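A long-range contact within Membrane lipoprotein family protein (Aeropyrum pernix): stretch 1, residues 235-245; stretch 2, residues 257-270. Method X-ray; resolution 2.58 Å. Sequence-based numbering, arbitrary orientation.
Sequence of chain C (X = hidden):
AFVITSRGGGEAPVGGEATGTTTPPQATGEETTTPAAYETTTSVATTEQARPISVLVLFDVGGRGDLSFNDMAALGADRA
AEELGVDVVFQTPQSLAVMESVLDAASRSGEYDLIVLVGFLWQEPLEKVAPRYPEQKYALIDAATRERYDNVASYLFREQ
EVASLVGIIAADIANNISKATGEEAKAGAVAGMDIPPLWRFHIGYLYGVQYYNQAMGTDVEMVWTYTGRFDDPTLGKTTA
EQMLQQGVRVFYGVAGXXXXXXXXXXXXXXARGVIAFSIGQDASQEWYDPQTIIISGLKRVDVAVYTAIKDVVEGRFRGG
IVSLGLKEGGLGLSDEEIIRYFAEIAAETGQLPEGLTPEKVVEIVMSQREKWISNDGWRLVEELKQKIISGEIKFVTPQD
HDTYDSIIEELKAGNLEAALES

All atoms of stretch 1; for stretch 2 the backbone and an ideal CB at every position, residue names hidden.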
# COMPACT_ATOMS: atom_id res chain seq x y z
N LEU C 235 -9.27 15.54 5.00
CA LEU C 235 -8.18 15.55 5.97
C LEU C 235 -6.84 15.22 5.29
O LEU C 235 -5.80 15.74 5.67
CB LEU C 235 -8.48 14.55 7.10
CG LEU C 235 -7.42 14.36 8.19
CD1 LEU C 235 -7.09 15.68 8.86
CD2 LEU C 235 -7.89 13.33 9.20
N GLY C 236 -6.88 14.34 4.30
CA GLY C 236 -5.71 14.05 3.49
C GLY C 236 -5.18 15.26 2.74
O GLY C 236 -3.98 15.44 2.65
N LYS C 237 -6.09 16.10 2.23
CA LYS C 237 -5.71 17.31 1.51
C LYS C 237 -5.13 18.38 2.45
O LYS C 237 -4.10 18.95 2.14
CB LYS C 237 -6.89 17.88 0.73
CG LYS C 237 -6.49 18.94 -0.30
CD LYS C 237 -7.68 19.67 -0.94
CE LYS C 237 -8.58 18.72 -1.73
NZ LYS C 237 -9.01 19.32 -3.04
N THR C 238 -5.79 18.65 3.58
CA THR C 238 -5.28 19.67 4.51
C THR C 238 -3.93 19.27 5.07
O THR C 238 -3.05 20.11 5.21
CB THR C 238 -6.22 19.96 5.71
OG1 THR C 238 -6.41 18.77 6.48
CG2 THR C 238 -7.55 20.49 5.24
N THR C 239 -3.77 17.99 5.40
CA THR C 239 -2.48 17.52 5.88
C THR C 239 -1.39 17.85 4.87
O THR C 239 -0.36 18.41 5.25
CB THR C 239 -2.47 16.00 6.14
OG1 THR C 239 -3.54 15.65 7.01
CG2 THR C 239 -1.13 15.57 6.76
N ALA C 240 -1.64 17.53 3.60
CA ALA C 240 -0.69 17.76 2.51
C ALA C 240 -0.39 19.23 2.29
O ALA C 240 0.75 19.57 2.03
CB ALA C 240 -1.20 17.15 1.22
N GLU C 241 -1.41 20.09 2.39
CA GLU C 241 -1.21 21.54 2.21
C GLU C 241 -0.30 22.14 3.26
O GLU C 241 0.49 23.04 2.97
CB GLU C 241 -2.53 22.27 2.25
CG GLU C 241 -3.38 22.14 1.01
CD GLU C 241 -4.82 22.56 1.24
OE1 GLU C 241 -5.17 23.00 2.37
OE2 GLU C 241 -5.63 22.43 0.29
N GLN C 242 -0.45 21.68 4.51
CA GLN C 242 0.46 22.06 5.58
C GLN C 242 1.87 21.65 5.22
O GLN C 242 2.78 22.49 5.25
CB GLN C 242 0.07 21.42 6.91
CG GLN C 242 -0.40 22.44 7.94
CD GLN C 242 -1.40 21.86 8.92
OE1 GLN C 242 -1.18 21.89 10.14
NE2 GLN C 242 -2.50 21.33 8.40
N MSE C 243 2.04 20.38 4.84
CA MSE C 243 3.35 19.84 4.47
C MSE C 243 4.05 20.57 3.35
O MSE C 243 5.26 20.72 3.36
CB MSE C 243 3.20 18.36 4.13
CG MSE C 243 3.45 17.53 5.37
SE MSE C 243 2.49 15.81 5.25
CE MSE C 243 3.68 14.77 4.07
N LEU C 244 3.28 21.03 2.37
CA LEU C 244 3.83 21.84 1.29
C LEU C 244 4.53 23.06 1.83
O LEU C 244 5.59 23.43 1.34
CB LEU C 244 2.72 22.25 0.33
CG LEU C 244 2.47 21.18 -0.74
CD1 LEU C 244 1.03 21.13 -1.23
CD2 LEU C 244 3.45 21.38 -1.89
N GLN C 245 3.96 23.66 2.87
CA GLN C 245 4.51 24.88 3.45
C GLN C 245 5.64 24.65 4.44
O GLN C 245 6.26 25.61 4.86
CB GLN C 245 3.40 25.65 4.13
CG GLN C 245 2.40 26.16 3.11
CD GLN C 245 1.23 26.85 3.75
OE1 GLN C 245 1.26 27.17 4.94
NE2 GLN C 245 0.20 27.09 2.97
N UNK C 257 -8.01 5.76 0.85
CA UNK C 257 -8.79 6.83 0.25
C UNK C 257 -8.28 8.19 0.70
O UNK C 257 -8.34 9.17 -0.06
CB UNK C 257 -10.27 6.68 0.60
N UNK C 258 -7.81 8.27 1.95
CA UNK C 258 -7.38 9.53 2.52
C UNK C 258 -6.39 10.24 1.62
O UNK C 258 -6.49 11.45 1.43
CB UNK C 258 -6.76 9.30 3.90
N UNK C 259 -5.45 9.52 1.04
CA UNK C 259 -4.42 10.20 0.24
C UNK C 259 -4.85 10.51 -1.18
O UNK C 259 -4.01 10.92 -1.97
CB UNK C 259 -3.15 9.34 0.20
N UNK C 260 -6.12 10.33 -1.52
CA UNK C 260 -6.61 10.92 -2.76
C UNK C 260 -6.66 12.42 -2.56
O UNK C 260 -6.38 13.17 -3.49
CB UNK C 260 -7.98 10.36 -3.15
N UNK C 261 -6.98 12.88 -1.35
CA UNK C 261 -6.87 14.29 -1.02
C UNK C 261 -5.44 14.76 -1.18
O UNK C 261 -5.18 15.85 -1.68
CB UNK C 261 -7.36 14.55 0.41
N UNK C 262 -4.49 13.94 -0.74
CA UNK C 262 -3.10 14.28 -0.94
C UNK C 262 -2.82 14.56 -2.40
O UNK C 262 -2.21 15.57 -2.72
CB UNK C 262 -2.19 13.16 -0.43
N UNK C 263 -3.27 13.67 -3.28
CA UNK C 263 -3.09 13.83 -4.72
C UNK C 263 -3.63 15.16 -5.17
O UNK C 263 -3.00 15.85 -5.98
CB UNK C 263 -3.77 12.70 -5.49
N UNK C 264 -4.81 15.51 -4.68
CA UNK C 264 -5.43 16.76 -5.08
C UNK C 264 -4.68 17.98 -4.57
O UNK C 264 -4.66 18.99 -5.24
CB UNK C 264 -6.88 16.80 -4.58
N UNK C 265 -4.02 17.87 -3.43
CA UNK C 265 -3.24 18.96 -2.89
C UNK C 265 -1.99 19.25 -3.74
O UNK C 265 -1.61 20.42 -3.94
CB UNK C 265 -2.84 18.64 -1.45
N UNK C 266 -1.37 18.18 -4.24
CA UNK C 266 -0.18 18.26 -5.08
C UNK C 266 -0.54 18.80 -6.47
O UNK C 266 0.26 19.49 -7.10
CB UNK C 266 0.48 16.89 -5.20
N UNK C 267 -1.75 18.50 -6.95
CA UNK C 267 -2.24 19.08 -8.22
C UNK C 267 -2.34 20.61 -8.16
O UNK C 267 -1.94 21.31 -9.09
CB UNK C 267 -3.61 18.49 -8.57
N UNK C 268 -2.88 21.11 -7.06
CA UNK C 268 -3.21 22.52 -6.96
C UNK C 268 -1.90 23.26 -6.73
O UNK C 268 -1.72 24.34 -7.23
CB UNK C 268 -4.22 22.79 -5.84
N UNK C 269 -0.94 22.62 -6.06
CA UNK C 269 0.47 23.10 -6.05
C UNK C 269 1.11 23.18 -7.45
O UNK C 269 1.69 24.20 -7.81
CB UNK C 269 1.32 22.18 -5.17
N UNK C 270 1.02 22.11 -8.24
CA UNK C 270 1.57 22.13 -9.60
C UNK C 270 0.89 23.23 -10.45
O UNK C 270 1.53 23.92 -11.24
CB UNK C 270 1.39 20.76 -10.26

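The two helices pack at a crossing angle of -45°, their axes approaching to 6.4 Å, and the closest backbone pairing sets Lys-237 against position 261. At position 257 the ideal CB has nothing of stretch 1 within 5.5 Å, so the contact imposes no choice; the residue is Leu-257.

At position 258 the CA-to-CB bond points sideways, 4.9 Å from CB to Gly-236 CA. Gly-236 offers no side chain here, so several small or branched side chains would suit. The residue is Thr-258, whose carbonyl O lies 3.4 Å from Gly-236 CA in a nearly straight CA-H...O contact; Thr-258 CG2 lies 3.6 Å from Gly-236 CA. An ideal CB on Gly-236 would clash, lying 1.9 Å from Thr-258 O.

Positions 259 and 260 point away and are unconstrained by stretch 1; they are His-259 and Val-260.

Position 261 is the most restrictive. Its ideal CB would point toward stretch 1, 2.7 Å from Lys-237 N, a clash, and 3.3 Å from Gly-236 C, which is tight. The backbone is ordinary helix, so space calls for glycine. Gly-261 lets the backbones meet, with its O 3.5 Å from Lys-237 CA in a second CA-H...O contact.

Position 262 points sideways, its ideal CB 4.4 Å from Ala-240 CB, which favours an apolar chain without fixing its length. It is Met-262, modelled as selenomethionine; its CG lies 4.1 Å from Ala-240 CB, while its end leads away. Position 263 points away and is Phe-263.

At position 264 the ideal CB is 3.6 Å from Lys-237 NZ, so a polar or small residue would be reasonable. Asn-264 supplies part of the hole around the lysine, while its amide is hydrogen-bonded elsewhere in the structure.

Position 265 points toward stretch 1. Its ideal CB is already 3.5 Å from Ala-240 CB and 3.8 Å from Lys-237 O, so a small residue fits best. Ala-265 packs its methyl there, and its O lies 3.8 Å from Leu-244 CD1.

Positions 266 and 267 have no stretch 1 atom near their ideal CB and are Val-266 and Lys-267. Position 268 points toward stretch 1 across open space in which Lys-237 offers a charge, favouring an acidic or polar chain. Glu-268 OE1 forms a long salt bridge with Lys-237 NZ, at 3.6 Å.

Position 269 faces Leu-244, suiting a small apolar residue; Ala-269 CB lies 4.0 Å from Leu-244 CD2. Position 270, out of reach, is Ala-270.

Stretch 2, residues 257-270: LTHVGMFNAVKEAA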
# COMPACT_ATOMS: atom_id res chain seq x y z
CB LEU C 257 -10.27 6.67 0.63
CG LEU C 257 -11.23 7.78 0.17
CD1 LEU C 257 -11.16 7.99 -1.35
CD2 LEU C 257 -12.65 7.51 0.60
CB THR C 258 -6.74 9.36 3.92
OG1 THR C 258 -7.61 8.60 4.78
CG2 THR C 258 -6.46 10.71 4.57
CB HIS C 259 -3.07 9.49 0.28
CG HIS C 259 -3.01 8.22 -0.50
ND1 HIS C 259 -3.21 7.00 0.09
CD2 HIS C 259 -2.74 7.97 -1.80
CE1 HIS C 259 -3.06 6.04 -0.81
NE2 HIS C 259 -2.78 6.60 -1.97
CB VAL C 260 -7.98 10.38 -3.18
CG1 VAL C 260 -8.60 11.26 -4.28
CG2 VAL C 260 -7.84 8.94 -3.67
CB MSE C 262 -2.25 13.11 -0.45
CG MSE C 262 -0.77 13.44 -0.41
SE MSE C 262 0.22 11.74 -0.38
CE MSE C 262 0.07 11.20 -2.28
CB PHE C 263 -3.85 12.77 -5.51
CG PHE C 263 -3.27 11.39 -5.43
CD1 PHE C 263 -1.92 11.18 -5.19
CD2 PHE C 263 -4.09 10.29 -5.67
CE1 PHE C 263 -1.41 9.89 -5.15
CE2 PHE C 263 -3.59 9.00 -5.64
CZ PHE C 263 -2.25 8.80 -5.38
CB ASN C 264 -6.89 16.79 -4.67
CG ASN C 264 -7.70 15.75 -5.40
OD1 ASN C 264 -7.45 15.42 -6.56
ND2 ASN C 264 -8.70 15.22 -4.73
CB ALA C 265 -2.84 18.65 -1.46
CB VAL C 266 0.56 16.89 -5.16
CG1 VAL C 266 1.79 16.94 -6.06
CG2 VAL C 266 0.96 16.41 -3.77
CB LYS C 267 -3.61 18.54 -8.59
CG LYS C 267 -3.63 17.07 -8.99
CD LYS C 267 -4.73 16.75 -9.98
CE LYS C 267 -6.11 16.79 -9.35
NZ LYS C 267 -7.12 17.27 -10.35
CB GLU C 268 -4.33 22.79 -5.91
CG GLU C 268 -5.26 21.58 -5.72
CD GLU C 268 -6.78 21.83 -5.54
OE1 GLU C 268 -7.56 20.93 -5.96
OE2 GLU C 268 -7.19 22.86 -4.95
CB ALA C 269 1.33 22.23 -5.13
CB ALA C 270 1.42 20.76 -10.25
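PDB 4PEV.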